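Local coordinates for putative pyridoxal phosphate-dependent transferase (Clostridium difficile, PDB 4DQ6), which is a dimeric protein of the class I and II aminotransferase family that binds pyridoxal-5'-phosphate and probably uses it as a cofactor, at residues Tyr95-Ile100 with Asp263-Ile268; Ser141-Leu146 with Tyr151-Glu156. All blocks are in the same frame, centred on the assembly; numbering follows the deposited sequence.

Contact 1 and contact 2 lie in different parts of the same aminotransferase-family chain, with centres about 32 Å apart and nearest atoms about 16 Å apart, so they do not touch. In sequence, contact 2 is nested within the long stretch of chain that contact 1 closes between strand 93-96 and helix 255-267. Contact 1 borders the cofactor pocket: its segment 95-100 runs on into Gly98, Val99 and Ile100, which line the pyridoxal-5'-phosphate site, and Val99 and Ile100 bond its phosphate. Contact 2 is a short hairpin that follows strand 137-140, at the other border of the seven-stranded sheet from strand 93-96. The side chain of Leu143 stays about 12 Å from a bound pyridoxal-5'-phosphate.

Contact 1: residues Tyr95-Ile100 with Asp263-Ile268; sequences YSPGVI and DAFTRI. With PLP (pyridoxal-5'-phosphate), chain C.
Ser96 OG donates a 2.7 Å hydrogen bond to Gly98 O and rests against the Phe265 ring, 3.3 Å from Phe265 CZ. With OG anti to the backbone N of Ser96 (chi1 178°), the hydroxyl can reach this carbonyl just down the chain. Phe265 reaches out from helix 255-267 and meets the end of strand 93-96 with the far end of its ring. Tyr95 O lies over one ring face, offset toward the rim, 3.8 Å from Phe265 CE2. Pro97 CD approaches Phe265 CE1 obliquely, and Leu105 of helix 99-110 also packs on the phenylalanine. Beyond this buried patch the chain turns at Gly98, the N-cap of helix 99-110. Val99 N gives a nearly straight bond of 2.9 Å to PLP O1P (169°), and Ile100 N one of 3.0 Å to PLP O2P (170°). Two successive amides thus grip two different phosphate oxygens, and the helix dipole would probably help to stabilise their negative charge. Tyr65 of the second subunit bonds the same cofactor. A phosphate held at a helix N-terminus by backbone N-H groups, with a tyrosine of the second subunit also bonding the cofactor, is characteristic of the cofactor site in fold-type I PLP enzymes.

Contact 2: residues Ser141-Leu146 with Tyr151-Glu156; sequences SPLQKL and YIMDYE
Leu143 CB packs 4.0 Å from Tyr151 CD2, while its CD2 methyl makes a looser contact with Met153 CG. Lys145 continues this apolar side: its extended chain slants across the same tyrosine, with CG over one ring face, offset toward the rim, and CB 3.8 Å from Tyr151 CE2. A chi1 of -68° sets the Tyr151 ring beside its own backbone N, opposite the carbonyl carbon, and the ring stands on the same face of the hairpin as Lys145. The two polar ends go elsewhere, Tyr151 OH to Trp329 and Lys145 NZ to Tyr367. On the other face of the sheet, Gln144 and Ile152 run side by side, and Leu146 CD2 meets Ile152 CD1 at 4.0 Å, the two side chains at about a right angle. The backbone between these faces is a two-stranded antiparallel beta hairpin, 144-145 with 151-152. Gln144 and Ile152 form its hydrogen-bonded pair, with Gln144 N to Ile152 O at 2.8 Å and Ile152 N to Gln144 O at 2.9 Å; Lys145 and Tyr151 are the adjoining non-hydrogen-bonded pair. Past the strands, waters take over the link. One donates to Ser141 OG (2.7 Å) and Pro142 O and accepts from Asp154 N; a second joins Pro142 O (2.6 Å) to Asp154 OD2 (2.8 Å). Asp154 stands at the N-cap of helix 155-161, its OD1 accepting from Asp157 N, while the Asp157 carboxylate bonds Ser141 OG.

Contact 1: residues Tyr95-Ile100 with Asp263-Ile268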
ATOM      1  N   TYR A  95       2.033   6.740   9.060  1.00 13.22           N
ATOM      2  CA  TYR A  95       1.084   6.120   8.119  1.00 13.30           C
ATOM      3  C   TYR A  95       1.476   4.669   7.855  1.00 13.87           C
ATOM      4  O   TYR A  95       2.658   4.386   7.612  1.00 13.89           O
ATOM      5  CB  TYR A  95       1.147   6.864   6.786  1.00 14.51           C
ATOM      6  CG  TYR A  95       0.537   6.100   5.635  1.00 13.83           C
ATOM      7  CD1 TYR A  95      -0.876   6.025   5.468  1.00 14.96           C
ATOM      8  CD2 TYR A  95       1.320   5.418   4.720  1.00 13.82           C
ATOM      9  CE1 TYR A  95      -1.437   5.260   4.468  1.00 14.18           C
ATOM     10  CE2 TYR A  95       0.746   4.637   3.721  1.00 14.04           C
ATOM     11  CZ  TYR A  95      -0.616   4.567   3.586  1.00 14.26           C
ATOM     12  OH  TYR A  95      -1.172   3.801   2.551  1.00 16.37           O
ATOM     13  N   SER A  96       0.495   3.781   7.732  1.00 13.21           N
ATOM     14  CA  SER A  96       0.706   2.442   7.218  1.00 13.72           C
ATOM     15  C   SER A  96      -0.515   2.071   6.361  1.00 13.98           C
ATOM     16  O   SER A  96      -1.642   2.470   6.733  1.00 13.00           O
ATOM     17  CB  SER A  96       0.895   1.476   8.356  1.00 14.04           C
ATOM     18  OG  SER A  96       1.068   0.130   7.889  1.00 12.65           O
ATOM     19  N   PRO A  97      -0.305   1.290   5.296  1.00 14.19           N
ATOM     20  CA  PRO A  97      -1.522   0.877   4.526  1.00 14.63           C
ATOM     21  C   PRO A  97      -2.424  -0.036   5.338  1.00 15.13           C
ATOM     22  O   PRO A  97      -3.563  -0.268   4.989  1.00 16.16           O
ATOM     23  CB  PRO A  97      -0.956   0.216   3.287  1.00 16.00           C
ATOM     24  CG  PRO A  97       0.401  -0.123   3.647  1.00 16.34           C
ATOM     25  CD  PRO A  97       0.928   0.880   4.621  1.00 15.81           C
ATOM     26  N   GLY A  98      -1.890  -0.663   6.352  1.00 14.13           N
ATOM     27  CA  GLY A  98      -2.632  -1.576   7.236  1.00 15.09           C
ATOM     28  C   GLY A  98      -1.968  -1.830   8.570  1.00 15.18           C
ATOM     29  O   GLY A  98      -0.744  -1.606   8.801  1.00 15.67           O
ATOM     30  N   VAL A  99      -2.761  -2.364   9.483  1.00 15.19           N
ATOM     31  CA  VAL A  99      -2.248  -2.690  10.802  1.00 15.00           C
ATOM     32  C   VAL A  99      -1.241  -3.792  10.729  1.00 14.86           C
ATOM     33  O   VAL A  99      -0.186  -3.667  11.357  1.00 13.78           O
ATOM     34  CB  VAL A  99      -3.408  -3.044  11.747  1.00 16.09           C
ATOM     35  CG1 VAL A  99      -2.898  -3.658  13.054  1.00 15.98           C
ATOM     36  CG2 VAL A  99      -4.229  -1.767  12.004  1.00 15.97           C
ATOM     37  N   ILE A 100      -1.525  -4.877  10.031  1.00 14.73           N
ATOM     38  CA  ILE A 100      -0.576  -5.995  10.066  1.00 15.87           C
ATOM     39  C   ILE A 100       0.764  -5.667   9.392  1.00 15.59           C
ATOM     40  O   ILE A 100       1.832  -5.996   9.901  1.00 16.61           O
ATOM     41  CB  ILE A 100      -1.216  -7.267   9.514  1.00 16.91           C
ATOM     42  CG1 ILE A 100      -2.399  -7.634  10.413  1.00 18.10           C
ATOM     43  CG2 ILE A 100      -0.159  -8.389   9.467  1.00 18.59           C
ATOM     44  CD1 ILE A 100      -2.063  -7.962  11.855  1.00 20.07           C
ATOM     45  N   ASP A 263      12.174   4.255   9.389  1.00 16.53           N
ATOM     46  CA  ASP A 263      13.205   3.785   8.520  1.00 16.98           C
ATOM     47  C   ASP A 263      12.838   2.443   7.844  1.00 16.02           C
ATOM     48  O   ASP A 263      13.256   2.201   6.720  1.00 15.88           O
ATOM     49  CB  ASP A 263      14.467   3.583   9.353  1.00 18.49           C
ATOM     50  CG  ASP A 263      15.143   4.890   9.698  1.00 21.90           C
ATOM     51  OD1 ASP A 263      14.744   5.988   9.209  1.00 23.96           O
ATOM     52  OD2 ASP A 263      16.106   4.823  10.490  1.00 24.57           O
ATOM     53  N   ALA A 264      12.052   1.591   8.532  1.00 16.26           N
ATOM     54  CA  ALA A 264      11.526   0.352   7.902  1.00 15.77           C
ATOM     55  C   ALA A 264      10.597   0.668   6.764  1.00 15.05           C
ATOM     56  O   ALA A 264      10.685   0.067   5.683  1.00 15.64           O
ATOM     57  CB  ALA A 264      10.847  -0.542   8.926  1.00 15.00           C
ATOM     58  N   PHE A 265       9.704   1.652   6.948  1.00 13.87           N
ATOM     59  CA  PHE A 265       8.856   2.073   5.824  1.00 13.69           C
ATOM     60  C   PHE A 265       9.659   2.673   4.698  1.00 14.06           C
ATOM     61  O   PHE A 265       9.242   2.611   3.520  1.00 15.44           O
ATOM     62  CB  PHE A 265       7.712   2.976   6.292  1.00 13.51           C
ATOM     63  CG  PHE A 265       6.531   2.194   6.885  1.00 13.35           C
ATOM     64  CD1 PHE A 265       5.788   1.320   6.066  1.00 12.83           C
ATOM     65  CD2 PHE A 265       6.114   2.366   8.186  1.00 13.64           C
ATOM     66  CE1 PHE A 265       4.719   0.606   6.591  1.00 12.80           C
ATOM     67  CE2 PHE A 265       5.032   1.672   8.698  1.00 13.79           C
ATOM     68  CZ  PHE A 265       4.316   0.804   7.879  1.00 13.06           C
ATOM     69  N   THR A 266      10.735   3.392   5.017  1.00 13.85           N
ATOM     70  CA  THR A 266      11.602   3.911   3.987  1.00 14.72           C
ATOM     71  C   THR A 266      12.259   2.796   3.196  1.00 14.55           C
ATOM     72  O   THR A 266      12.316   2.826   1.966  1.00 15.26           O
ATOM     73  CB  THR A 266      12.681   4.843   4.594  1.00 16.89           C
ATOM     74  OG1 THR A 266      12.015   6.026   5.095  1.00 17.75           O
ATOM     75  CG2 THR A 266      13.738   5.251   3.518  1.00 16.70           C
ATOM     76  N   ARG A 267      12.694   1.789   3.930  1.00 14.56           N
ATOM     77  CA  ARG A 267      13.310   0.614   3.329  1.00 15.50           C
ATOM     78  C   ARG A 267      12.408  -0.071   2.304  1.00 16.32           C
ATOM     79  O   ARG A 267      12.907  -0.423   1.221  1.00 16.54           O
ATOM     80  CB  ARG A 267      13.789  -0.353   4.428  1.00 16.46           C
ATOM     81  CG  ARG A 267      14.199  -1.684   3.871  1.00 17.18           C
ATOM     82  CD  ARG A 267      14.694  -2.649   4.933  1.00 17.46           C
ATOM     83  NE  ARG A 267      13.839  -2.813   6.132  1.00 17.51           N
ATOM     84  CZ  ARG A 267      12.802  -3.657   6.277  1.00 17.99           C
ATOM     85  NH1 ARG A 267      12.158  -3.758   7.455  1.00 19.23           N
ATOM     86  NH2 ARG A 267      12.405  -4.430   5.273  1.00 19.02           N
ATOM     87  N   ILE A 268      11.111  -0.197   2.618  1.00 15.69           N
ATOM     88  CA  ILE A 268      10.150  -0.801   1.653  1.00 16.80           C
ATOM     89  C   ILE A 268       9.438   0.255   0.815  1.00 17.83           C
ATOM     90  O   ILE A 268       8.556  -0.113   0.003  1.00 17.60           O
ATOM     91  CB  ILE A 268       9.164  -1.783   2.328  1.00 16.91           C
ATOM     92  CG1 ILE A 268       8.280  -1.145   3.390  1.00 16.85           C
ATOM     93  CG2 ILE A 268       9.911  -2.953   2.985  1.00 18.46           C
ATOM     94  CD1 ILE A 268       7.046  -1.959   3.766  1.00 16.98           C
TER
HETATM   95  N1  PLP C 401      -6.394  -6.110  13.503  1.00 18.65           N
HETATM   96  C2  PLP C 401      -7.545  -6.723  13.932  1.00 17.65           C
HETATM   97  C2A PLP C 401      -7.771  -7.192  15.338  1.00 17.10           C
HETATM   98  C3  PLP C 401      -8.649  -6.943  13.024  1.00 20.79           C
HETATM   99  O3  PLP C 401      -9.753  -7.555  13.428  1.00 22.34           O
HETATM  100  C4  PLP C 401      -8.517  -6.502  11.645  1.00 20.20           C
HETATM  101  C4A PLP C 401      -9.608  -6.754  10.636  1.00 26.28           C
HETATM  102  C5  PLP C 401      -7.270  -5.854  11.270  1.00 21.50           C
HETATM  103  C6  PLP C 401      -6.240  -5.691  12.225  1.00 19.17           C
HETATM  104  C5A PLP C 401      -7.136  -5.365   9.862  1.00 23.90           C
HETATM  105  O4P PLP C 401      -5.767  -5.323   9.630  1.00 31.94           O
HETATM  106  P   PLP C 401      -5.310  -4.562   8.276  1.00 33.76           P
HETATM  107  O1P PLP C 401      -5.419  -3.115   8.610  1.00 22.43           O
HETATM  108  O2P PLP C 401      -3.853  -5.155   8.118  1.00 26.52           O
HETATM  109  O3P PLP C 401      -6.393  -4.994   7.240  1.00 30.25           O

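Contact 2: residues Ser141-Leu146 with Tyr151-Glu156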
ATOM      1  N   SER A 141      -0.345 -17.265  25.384  1.00 20.08           N
ATOM      2  CA  SER A 141      -1.007 -17.317  26.652  1.00 20.43           C
ATOM      3  C   SER A 141      -2.502 -17.302  26.469  1.00 19.66           C
ATOM      4  O   SER A 141      -3.053 -16.229  26.242  1.00 19.47           O
ATOM      5  CB  SER A 141      -0.560 -16.174  27.563  1.00 21.29           C
ATOM      6  OG  SER A 141      -1.376 -16.141  28.725  1.00 22.37           O
ATOM      7  N   PRO A 142      -3.148 -18.463  26.453  1.00 20.01           N
ATOM      8  CA  PRO A 142      -4.584 -18.431  26.080  1.00 19.73           C
ATOM      9  C   PRO A 142      -5.385 -17.595  27.074  1.00 18.95           C
ATOM     10  O   PRO A 142      -5.104 -17.550  28.272  1.00 19.67           O
ATOM     11  CB  PRO A 142      -5.001 -19.879  26.078  1.00 21.08           C
ATOM     12  CG  PRO A 142      -3.732 -20.687  26.006  1.00 21.59           C
ATOM     13  CD  PRO A 142      -2.650 -19.835  26.627  1.00 21.70           C
ATOM     14  N   LEU A 143      -6.358 -16.856  26.556  1.00 17.70           N
ATOM     15  CA  LEU A 143      -7.353 -16.267  27.468  1.00 17.08           C
ATOM     16  C   LEU A 143      -7.985 -17.374  28.319  1.00 18.27           C
ATOM     17  O   LEU A 143      -8.057 -18.532  27.918  1.00 18.28           O
ATOM     18  CB  LEU A 143      -8.421 -15.496  26.705  1.00 16.17           C
ATOM     19  CG  LEU A 143      -7.940 -14.332  25.854  1.00 15.69           C
ATOM     20  CD1 LEU A 143      -9.154 -13.774  25.120  1.00 15.94           C
ATOM     21  CD2 LEU A 143      -7.286 -13.239  26.643  1.00 15.67           C
ATOM     22  N   GLN A 144      -8.414 -17.018  29.529  1.00 18.65           N
ATOM     23  CA  GLN A 144      -9.132 -17.953  30.417  1.00 19.21           C
ATOM     24  C   GLN A 144     -10.629 -17.758  30.139  1.00 18.52           C
ATOM     25  O   GLN A 144     -11.151 -16.633  30.298  1.00 16.61           O
ATOM     26  CB  GLN A 144      -8.794 -17.700  31.904  1.00 22.64           C
ATOM     27  CG  GLN A 144      -9.568 -18.532  32.930  1.00 24.91           C
ATOM     28  CD  GLN A 144      -9.054 -18.286  34.378  1.00 29.74           C
ATOM     29  OE1 GLN A 144      -8.300 -17.346  34.644  1.00 32.75           O
ATOM     30  NE2 GLN A 144      -9.449 -19.164  35.307  1.00 36.00           N
ATOM     31  N   LYS A 145     -11.309 -18.828  29.748  1.00 18.50           N
ATOM     32  CA  LYS A 145     -12.759 -18.845  29.703  1.00 18.44           C
ATOM     33  C   LYS A 145     -13.255 -19.252  31.077  1.00 17.42           C
ATOM     34  O   LYS A 145     -12.967 -20.375  31.528  1.00 18.77           O
ATOM     35  CB  LYS A 145     -13.327 -19.774  28.654  1.00 20.65           C
ATOM     36  CG  LYS A 145     -14.825 -19.550  28.505  1.00 23.68           C
ATOM     37  CD  LYS A 145     -15.378 -20.472  27.442  1.00 26.91           C
ATOM     38  CE  LYS A 145     -16.845 -20.242  27.238  1.00 28.93           C
ATOM     39  NZ  LYS A 145     -17.330 -21.263  26.262  1.00 35.18           N
ATOM     40  N   LEU A 146     -13.930 -18.357  31.770  1.00 16.62           N
ATOM     41  CA  LEU A 146     -14.419 -18.600  33.117  1.00 17.85           C
ATOM     42  C   LEU A 146     -15.651 -19.495  33.066  1.00 19.46           C
ATOM     43  O   LEU A 146     -16.255 -19.663  32.034  1.00 18.73           O
ATOM     44  CB  LEU A 146     -14.771 -17.261  33.789  1.00 17.20           C
ATOM     45  CG  LEU A 146     -13.653 -16.281  34.018  1.00 16.67           C
ATOM     46  CD1 LEU A 146     -14.222 -14.950  34.510  1.00 18.95           C
ATOM     47  CD2 LEU A 146     -12.587 -16.904  34.928  1.00 18.80           C
ATOM     48  N   TYR A 151     -14.625 -14.237  29.042  1.00 15.40           N
ATOM     49  CA  TYR A 151     -13.184 -14.350  28.913  1.00 15.01           C
ATOM     50  C   TYR A 151     -12.453 -13.288  29.726  1.00 14.71           C
ATOM     51  O   TYR A 151     -12.821 -12.128  29.770  1.00 14.73           O
ATOM     52  CB  TYR A 151     -12.721 -14.215  27.463  1.00 14.44           C
ATOM     53  CG  TYR A 151     -13.120 -15.355  26.569  1.00 14.90           C
ATOM     54  CD1 TYR A 151     -14.379 -15.385  25.976  1.00 15.22           C
ATOM     55  CD2 TYR A 151     -12.293 -16.497  26.424  1.00 15.65           C
ATOM     56  CE1 TYR A 151     -14.755 -16.428  25.153  1.00 15.29           C
ATOM     57  CE2 TYR A 151     -12.646 -17.558  25.596  1.00 15.01           C
ATOM     58  CZ  TYR A 151     -13.922 -17.489  24.942  1.00 15.23           C
ATOM     59  OH  TYR A 151     -14.222 -18.567  24.152  1.00 16.47           O
ATOM     60  N   ILE A 152     -11.336 -13.689  30.326  1.00 14.32           N
ATOM     61  CA  ILE A 152     -10.382 -12.779  30.947  1.00 15.32           C
ATOM     62  C   ILE A 152      -8.962 -13.173  30.536  1.00 15.16           C
ATOM     63  O   ILE A 152      -8.727 -14.257  30.014  1.00 16.24           O
ATOM     64  CB  ILE A 152     -10.536 -12.715  32.511  1.00 15.44           C
ATOM     65  CG1 ILE A 152     -10.166 -14.031  33.197  1.00 16.87           C
ATOM     66  CG2 ILE A 152     -11.951 -12.098  32.790  1.00 15.16           C
ATOM     67  CD1 ILE A 152     -10.017 -13.909  34.724  1.00 17.34           C
ATOM     68  N   MET A 153      -8.063 -12.245  30.731  1.00 15.32           N
ATOM     69  CA  MET A 153      -6.613 -12.599  30.662  1.00 17.40           C
ATOM     70  C   MET A 153      -6.165 -13.594  31.720  1.00 18.83           C
ATOM     71  O   MET A 153      -6.619 -13.572  32.888  1.00 18.51           O
ATOM     72  CB  MET A 153      -5.802 -11.332  30.718  1.00 17.90           C
ATOM     73  CG  MET A 153      -6.191 -10.290  29.660  1.00 17.30           C
ATOM     74  SD  MET A 153      -4.948  -8.981  29.599  1.00 17.68           S
ATOM     75  CE  MET A 153      -5.676  -7.911  28.363  1.00 18.51           C
ATOM     76  N   ASP A 154      -5.265 -14.509  31.321  1.00 18.82           N
ATOM     77  CA  ASP A 154      -4.710 -15.448  32.270  1.00 20.83           C
ATOM     78  C   ASP A 154      -3.362 -14.913  32.774  1.00 21.84           C
ATOM     79  O   ASP A 154      -2.314 -15.233  32.238  1.00 22.85           O
ATOM     80  CB  ASP A 154      -4.585 -16.834  31.668  1.00 21.85           C
ATOM     81  CG  ASP A 154      -4.242 -17.896  32.693  1.00 24.21           C
ATOM     82  OD1 ASP A 154      -3.717 -17.538  33.782  1.00 24.89           O
ATOM     83  OD2 ASP A 154      -4.505 -19.105  32.432  1.00 26.55           O
ATOM     84  N   TYR A 155      -3.425 -14.086  33.812  1.00 21.58           N
ATOM     85  CA  TYR A 155      -2.276 -13.316  34.242  1.00 22.06           C
ATOM     86  C   TYR A 155      -1.191 -14.223  34.789  1.00 24.42           C
ATOM     87  O   TYR A 155      -0.005 -13.926  34.578  1.00 24.61           O
ATOM     88  CB  TYR A 155      -2.683 -12.256  35.268  1.00 20.93           C
ATOM     89  CG  TYR A 155      -3.603 -11.192  34.723  1.00 19.58           C
ATOM     90  CD1 TYR A 155      -3.138 -10.223  33.821  1.00 18.89           C
ATOM     91  CD2 TYR A 155      -4.918 -11.191  35.067  1.00 18.79           C
ATOM     92  CE1 TYR A 155      -3.967  -9.244  33.324  1.00 18.41           C
ATOM     93  CE2 TYR A 155      -5.748 -10.202  34.569  1.00 17.52           C
ATOM     94  CZ  TYR A 155      -5.268  -9.275  33.684  1.00 18.72           C
ATOM     95  OH  TYR A 155      -6.095  -8.289  33.221  1.00 18.35           O
ATOM     96  N   GLU A 156      -1.571 -15.294  35.511  1.00 26.57           N
ATOM     97  CA  GLU A 156      -0.626 -16.293  35.988  1.00 29.62           C
ATOM     98  C   GLU A 156       0.080 -16.944  34.804  1.00 28.51           C
ATOM     99  O   GLU A 156       1.288 -17.154  34.851  1.00 30.08           O
ATOM    100  CB  GLU A 156      -1.336 -17.382  36.840  1.00 33.22           C
ATOM    101  CG  GLU A 156      -0.417 -18.410  37.493  1.00 39.35           C
ATOM    102  CD  GLU A 156      -1.169 -19.487  38.280  1.00 42.05           C
ATOM    103  OE1 GLU A 156      -0.622 -19.982  39.286  1.00 50.28           O
ATOM    104  OE2 GLU A 156      -2.303 -19.835  37.881  1.00 44.42           O
TER
HETATM  105  O   HOH W   1      -3.632 -14.644  28.749  1.00 21.24           O
HETATM  106  O   HOH W   2      -5.000 -19.695  29.710  1.00 36.98           O
HETATM  107  O   HOH W   3      -6.618 -14.490  35.173  1.00 24.09           O